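PDB 7K4O: carboxylic ester hydrolase from Aspergillus niger, which probably hydrolyses ester bonds of tannins as a serine esterase of the tannase family. Local coordinates for residues A131-D143 / E355-T367. Numbering follows the deposited sequence. Where two conformers were deposited one is given.
Sequences ADTAMLLANGTLD and EYIALLVDKNGTT. With NAG (2-acetamido-2-deoxy-beta-D-glucopyranose), chain E; NAG (2-acetamido-2-deoxy-beta-D-glucopyranose), chain H.
The type II beta turn from A138 to T141 meets K363, in the turn that follows helix 351-361, through one backbone hydrogen bond, from G140 N to K363 O, 2.8 Å long and nearly straight (170° at the hydrogen). G140 suits the third turn position because its phi is positive. The turn's two ends form a classic beta bulge, in which L137 and A138 lie across from T141. The helix belongs to the long excursion between two strands of the central sheet of this alpha/beta-hydrolase-clan protein, so the contact ties that excursion back to a loop leading into helix 144-169.

L136 spreads both methyls against K363 O, CD1 at 3.5 Å, and its CD2 also reaches the buried carbonyl L359 O, which finds no polar partner. The two methyls of L359 meet D132 and M135: CD2 lies 3.7 Å from D132 CB. The flexible M135 bends to lay CG on L360 CD2; in the conformer given, L142 CD1 of strand 141-142 also touches L360 CD2 and K363 CG. K363 offers its CB to L136, while NZ hydrogen-bonds to the backbone L360 O and forms a salt bridge with E389.

N139 and N364 each start an N-G-T sequon and bond through ND2 to C1 of an N-linked sugar; N139 OD1 comes 3.6 Å from N364 CB. At the opposite end of the contact D132 and E355 bring nearly coplanar carboxylates together; D132 OD2 lies 2.5 Å from E355 OE2, suggesting that one acid holds a proton, while Q351 NE2 binds E355 OE1.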
loop_
_atom_site.group_PDB
_atom_site.type_symbol
_atom_site.label_atom_id
_atom_site.label_comp_id
_atom_site.label_asym_id
_atom_site.label_seq_id
_atom_site.Cartn_x
_atom_site.Cartn_y
_atom_site.Cartn_z
ATOM N N ALA A 131 -16.199 -0.081 1.362
ATOM C CA ALA A 131 -16.427 -1.143 2.350
ATOM C C ALA A 131 -16.973 -0.510 3.637
ATOM O O ALA A 131 -17.765 -1.180 4.321
ATOM C CB ALA A 131 -15.176 -1.905 2.634
ATOM N N ASP A 132 -16.524 0.689 3.971
ATOM C CA ASP A 132 -16.980 1.348 5.231
ATOM C C ASP A 132 -18.467 1.642 5.187
ATOM O O ASP A 132 -19.135 1.310 6.220
ATOM C CB ASP A 132 -16.115 2.532 5.584
ATOM C CG ASP A 132 -15.957 3.621 4.539
ATOM O OD1 ASP A 132 -16.387 3.430 3.402
ATOM O OD2 ASP A 132 -15.276 4.608 4.904
ATOM N N THR A 133 -19.027 2.003 4.036
ATOM C CA THR A 133 -20.483 2.272 3.927
ATOM C C THR A 133 -21.301 0.986 4.013
ATOM O O THR A 133 -22.467 1.068 4.369
ATOM C CB THR A 133 -20.804 3.095 2.684
ATOM O OG1 THR A 133 -20.742 2.259 1.518
ATOM C CG2 THR A 133 -19.831 4.244 2.563
ATOM N N ALA A 134 -20.706 -0.181 3.811
ATOM C CA ALA A 134 -21.402 -1.472 3.815
ATOM C C ALA A 134 -21.065 -2.310 5.062
ATOM O O ALA A 134 -21.568 -3.438 5.140
ATOM C CB ALA A 134 -21.038 -2.211 2.530
ATOM N N MET A 135 -20.238 -1.812 5.961
ATOM C CA MET A 135 -19.640 -2.661 7.016
ATOM C C MET A 135 -20.639 -2.941 8.144
ATOM O O MET A 135 -20.423 -3.959 8.828
ATOM C CB MET A 135 -18.368 -2.011 7.560
ATOM C CG MET A 135 -17.489 -2.883 8.389
ATOM S SD MET A 135 -16.825 -4.340 7.533
ATOM C CE MET A 135 -15.583 -3.510 6.549
ATOM N N LEU A 136 -21.645 -2.084 8.365
ATOM C CA LEU A 136 -22.524 -2.230 9.548
ATOM C C LEU A 136 -23.945 -2.529 9.117
ATOM O O LEU A 136 -24.522 -1.803 8.297
ATOM C CB LEU A 136 -22.497 -0.980 10.426
ATOM C CG LEU A 136 -21.153 -0.558 10.967
ATOM C CD1 LEU A 136 -21.297 0.750 11.733
ATOM C CD2 LEU A 136 -20.479 -1.618 11.797
ATOM N N LEU A 137 -24.523 -3.582 9.677
ATOM C CA LEU A 137 -25.969 -3.846 9.537
ATOM C C LEU A 137 -26.806 -2.915 10.435
ATOM O O LEU A 137 -27.975 -2.638 10.082
ATOM C CB LEU A 137 -26.275 -5.304 9.842
ATOM C CG LEU A 137 -25.657 -6.352 8.917
ATOM C CD1 LEU A 137 -25.982 -7.749 9.402
ATOM C CD2 LEU A 137 -26.165 -6.149 7.475
ATOM N N ALA A 138 -26.256 -2.503 11.559
ATOM C CA ALA A 138 -26.884 -1.628 12.571
ATOM C C ALA A 138 -25.750 -1.156 13.449
ATOM O O ALA A 138 -24.638 -1.684 13.374
ATOM C CB ALA A 138 -27.941 -2.363 13.387
ATOM N N ASN A 139 -26.024 -0.196 14.313
ATOM C CA ASN A 139 -25.046 0.216 15.312
ATOM C C ASN A 139 -24.855 -0.953 16.271
ATOM O O ASN A 139 -25.866 -1.421 16.853
ATOM C CB ASN A 139 -25.462 1.498 16.021
ATOM C CG ASN A 139 -25.353 2.701 15.102
ATOM O OD1 ASN A 139 -24.368 2.855 14.349
ATOM N ND2 ASN A 139 -26.388 3.506 15.102
ATOM N N GLY A 140 -23.621 -1.436 16.341
ATOM C CA GLY A 140 -23.219 -2.615 17.113
ATOM C C GLY A 140 -23.202 -3.907 16.340
ATOM O O GLY A 140 -22.800 -4.890 16.939
ATOM N N THR A 141 -23.606 -3.919 15.076
ATOM C CA THR A 141 -23.734 -5.199 14.335
ATOM C C THR A 141 -22.928 -5.133 13.030
ATOM O O THR A 141 -23.336 -4.435 12.115
ATOM C CB THR A 141 -25.193 -5.504 14.018
ATOM O OG1 THR A 141 -25.970 -5.416 15.221
ATOM C CG2 THR A 141 -25.381 -6.873 13.435
ATOM N N LEU A 142 -21.781 -5.786 13.029
ATOM C CA LEU A 142 -21.044 -5.938 11.742
ATOM C C LEU A 142 -21.733 -6.840 10.643
ATOM O O LEU A 142 -22.483 -7.867 10.859
ATOM C CB LEU A 142 -19.706 -6.582 12.110
ATOM C CG LEU A 142 -18.487 -6.100 11.343
ATOM C CD1 LEU A 142 -18.091 -4.709 11.785
ATOM C CD2 LEU A 142 -17.332 -7.064 11.534
ATOM N N ASP A 143 -21.614 -6.376 9.405
ATOM C CA ASP A 143 -21.963 -7.223 8.257
ATOM C C ASP A 143 -20.715 -8.089 8.009
ATOM O O ASP A 143 -19.719 -7.591 7.387
ATOM C CB ASP A 143 -22.307 -6.369 7.061
ATOM C CG ASP A 143 -22.806 -7.146 5.865
ATOM O OD1 ASP A 143 -22.437 -8.327 5.743
ATOM O OD2 ASP A 143 -23.572 -6.570 5.052
ATOM N N GLU A 355 -11.623 6.360 12.258
ATOM C CA GLU A 355 -12.572 5.501 11.540
ATOM C C GLU A 355 -12.383 4.044 12.003
ATOM O O GLU A 355 -13.404 3.308 12.096
ATOM C CB GLU A 355 -12.405 5.603 10.027
ATOM C CG GLU A 355 -13.318 4.630 9.278
ATOM C CD GLU A 355 -13.657 4.990 7.859
ATOM O OE1 GLU A 355 -12.991 5.875 7.289
ATOM O OE2 GLU A 355 -14.615 4.403 7.328
ATOM N N TYR A 356 -11.167 3.546 12.149
ATOM C CA TYR A 356 -10.934 2.163 12.606
ATOM C C TYR A 356 -11.668 1.945 13.955
ATOM O O TYR A 356 -12.450 0.982 14.090
ATOM C CB TYR A 356 -9.467 1.809 12.720
ATOM C CG TYR A 356 -9.241 0.501 13.431
ATOM C CD1 TYR A 356 -9.774 -0.660 12.925
ATOM C CD2 TYR A 356 -8.536 0.398 14.612
ATOM C CE1 TYR A 356 -9.645 -1.874 13.588
ATOM C CE2 TYR A 356 -8.316 -0.820 15.235
ATOM C CZ TYR A 356 -8.872 -1.974 14.723
ATOM O OH TYR A 356 -8.741 -3.172 15.369
ATOM N N ILE A 357 -11.436 2.826 14.911
ATOM C CA ILE A 357 -12.079 2.650 16.253
ATOM C C ILE A 357 -13.595 2.708 16.111
ATOM O O ILE A 357 -14.299 1.817 16.644
ATOM C CB ILE A 357 -11.526 3.650 17.277
ATOM C CG1 ILE A 357 -10.013 3.508 17.442
ATOM C CG2 ILE A 357 -12.287 3.512 18.607
ATOM C CD1 ILE A 357 -9.486 2.112 17.687
ATOM N N ALA A 358 -14.126 3.709 15.419
ATOM C CA ALA A 358 -15.589 3.884 15.317
ATOM C C ALA A 358 -16.226 2.711 14.558
ATOM O O ALA A 358 -17.317 2.244 14.938
ATOM C CB ALA A 358 -15.929 5.205 14.683
ATOM N N LEU A 359 -15.625 2.271 13.437
ATOM C CA LEU A 359 -16.260 1.316 12.507
ATOM C C LEU A 359 -16.044 -0.139 12.961
ATOM O O LEU A 359 -16.972 -0.923 12.847
ATOM C CB LEU A 359 -15.656 1.487 11.113
ATOM C CG LEU A 359 -16.348 0.687 10.018
ATOM C CD1 LEU A 359 -17.750 1.195 9.752
ATOM C CD2 LEU A 359 -15.453 0.700 8.787
ATOM N N LEU A 360 -14.826 -0.510 13.328
ATOM C CA LEU A 360 -14.467 -1.921 13.480
ATOM C C LEU A 360 -14.216 -2.303 14.944
ATOM O O LEU A 360 -14.120 -3.477 15.223
ATOM C CB LEU A 360 -13.277 -2.230 12.585
ATOM C CG LEU A 360 -13.618 -2.290 11.094
ATOM C CD1 LEU A 360 -12.331 -2.178 10.299
ATOM C CD2 LEU A 360 -14.346 -3.579 10.779
ATOM N N VAL A 361 -14.108 -1.345 15.848
ATOM C CA VAL A 361 -14.006 -1.639 17.294
ATOM C C VAL A 361 -15.365 -1.352 17.935
ATOM O O VAL A 361 -16.023 -2.299 18.415
ATOM C CB VAL A 361 -12.853 -0.863 17.934
ATOM C CG1 VAL A 361 -12.822 -1.157 19.440
ATOM C CG2 VAL A 361 -11.514 -1.205 17.282
ATOM N N ASP A 362 -15.833 -0.120 17.857
ATOM C CA ASP A 362 -17.139 0.293 18.451
ATOM C C ASP A 362 -18.306 -0.138 17.572
ATOM O O ASP A 362 -19.469 -0.277 18.057
ATOM C CB ASP A 362 -17.159 1.800 18.658
ATOM C CG ASP A 362 -16.136 2.308 19.678
ATOM O OD1 ASP A 362 -15.537 1.509 20.404
ATOM O OD2 ASP A 362 -15.915 3.535 19.680
ATOM N N LYS A 363 -18.075 -0.274 16.264
ATOM C CA LYS A 363 -19.093 -0.730 15.295
ATOM C C LYS A 363 -20.313 0.197 15.294
ATOM O O LYS A 363 -21.448 -0.264 15.101
ATOM C CB LYS A 363 -19.440 -2.190 15.545
ATOM C CG LYS A 363 -18.237 -3.128 15.464
ATOM C CD LYS A 363 -18.552 -4.524 15.948
ATOM C CE LYS A 363 -17.419 -5.530 15.916
ATOM N NZ LYS A 363 -16.264 -5.212 16.805
ATOM N N ASN A 364 -20.076 1.500 15.367
ATOM C CA ASN A 364 -21.232 2.426 15.364
ATOM C C ASN A 364 -20.938 3.775 14.740
ATOM O O ASN A 364 -21.657 4.722 15.105
ATOM C CB ASN A 364 -21.747 2.619 16.791
ATOM C CG ASN A 364 -20.741 3.199 17.749
ATOM O OD1 ASN A 364 -19.674 3.681 17.341
ATOM N ND2 ASN A 364 -21.097 3.200 19.043
ATOM N N GLY A 365 -19.985 3.878 13.824
ATOM C CA GLY A 365 -19.754 5.126 13.088
ATOM C C GLY A 365 -18.518 5.032 12.239
ATOM O O GLY A 365 -17.881 3.960 12.192
ATOM N N THR A 366 -18.168 6.141 11.604
ATOM C CA THR A 366 -16.954 6.247 10.757
ATOM C C THR A 366 -16.067 7.380 11.265
ATOM O O THR A 366 -15.000 7.588 10.715
ATOM C CB THR A 366 -17.328 6.387 9.279
ATOM O OG1 THR A 366 -18.225 7.493 9.172
ATOM C CG2 THR A 366 -17.961 5.127 8.722
ATOM N N THR A 367 -16.466 8.035 12.343
ATOM C CA THR A 367 -15.724 9.172 12.935
ATOM C C THR A 367 -15.723 9.008 14.444
ATOM O O THR A 367 -16.765 8.617 14.982
ATOM C CB THR A 367 -16.355 10.515 12.521
ATOM O OG1 THR A 367 -16.277 10.596 11.100
ATOM C CG2 THR A 367 -15.687 11.721 13.148
HETATM C C1 NAG E . -20.331 3.691 20.134
HETATM C C2 NAG E . -21.143 4.559 21.154
HETATM C C3 NAG E . -20.305 4.914 22.341
HETATM C C4 NAG E . -19.820 3.592 22.984
HETATM C C5 NAG E . -19.081 2.772 21.935
HETATM C C6 NAG E . -18.758 1.392 22.501
HETATM C C7 NAG E . -22.862 5.912 20.027
HETATM C C8 NAG E . -23.113 7.204 19.320
HETATM N N2 NAG E . -21.625 5.735 20.449
HETATM O O3 NAG E . -21.252 5.616 23.144
HETATM O O4 NAG E . -18.817 3.838 23.980
HETATM O O5 NAG E . -19.896 2.572 20.830
HETATM O O6 NAG E . -19.887 0.487 22.423
HETATM O O7 NAG E . -23.750 5.130 20.242
HETATM C C1 NAG H . -26.446 4.776 14.378
HETATM C C2 NAG H . -27.790 5.206 13.843
HETATM C C3 NAG H . -27.724 6.598 13.234
HETATM C C4 NAG H . -27.240 7.491 14.361
HETATM C C5 NAG H . -25.872 6.990 14.859
HETATM C C6 NAG H . -25.171 7.851 15.911
HETATM C C7 NAG H . -27.553 3.915 11.744
HETATM C C8 NAG H . -27.384 2.446 11.382
HETATM N N2 NAG H . -28.060 4.112 12.948
HETATM O O3 NAG H . -28.981 6.910 12.656
HETATM O O4 NAG H . -26.872 8.767 13.878
HETATM O O5 NAG H . -26.056 5.696 15.386
HETATM O O6 NAG H . -26.121 8.225 16.926
HETATM O O7 NAG H . -27.158 4.848 11.068
#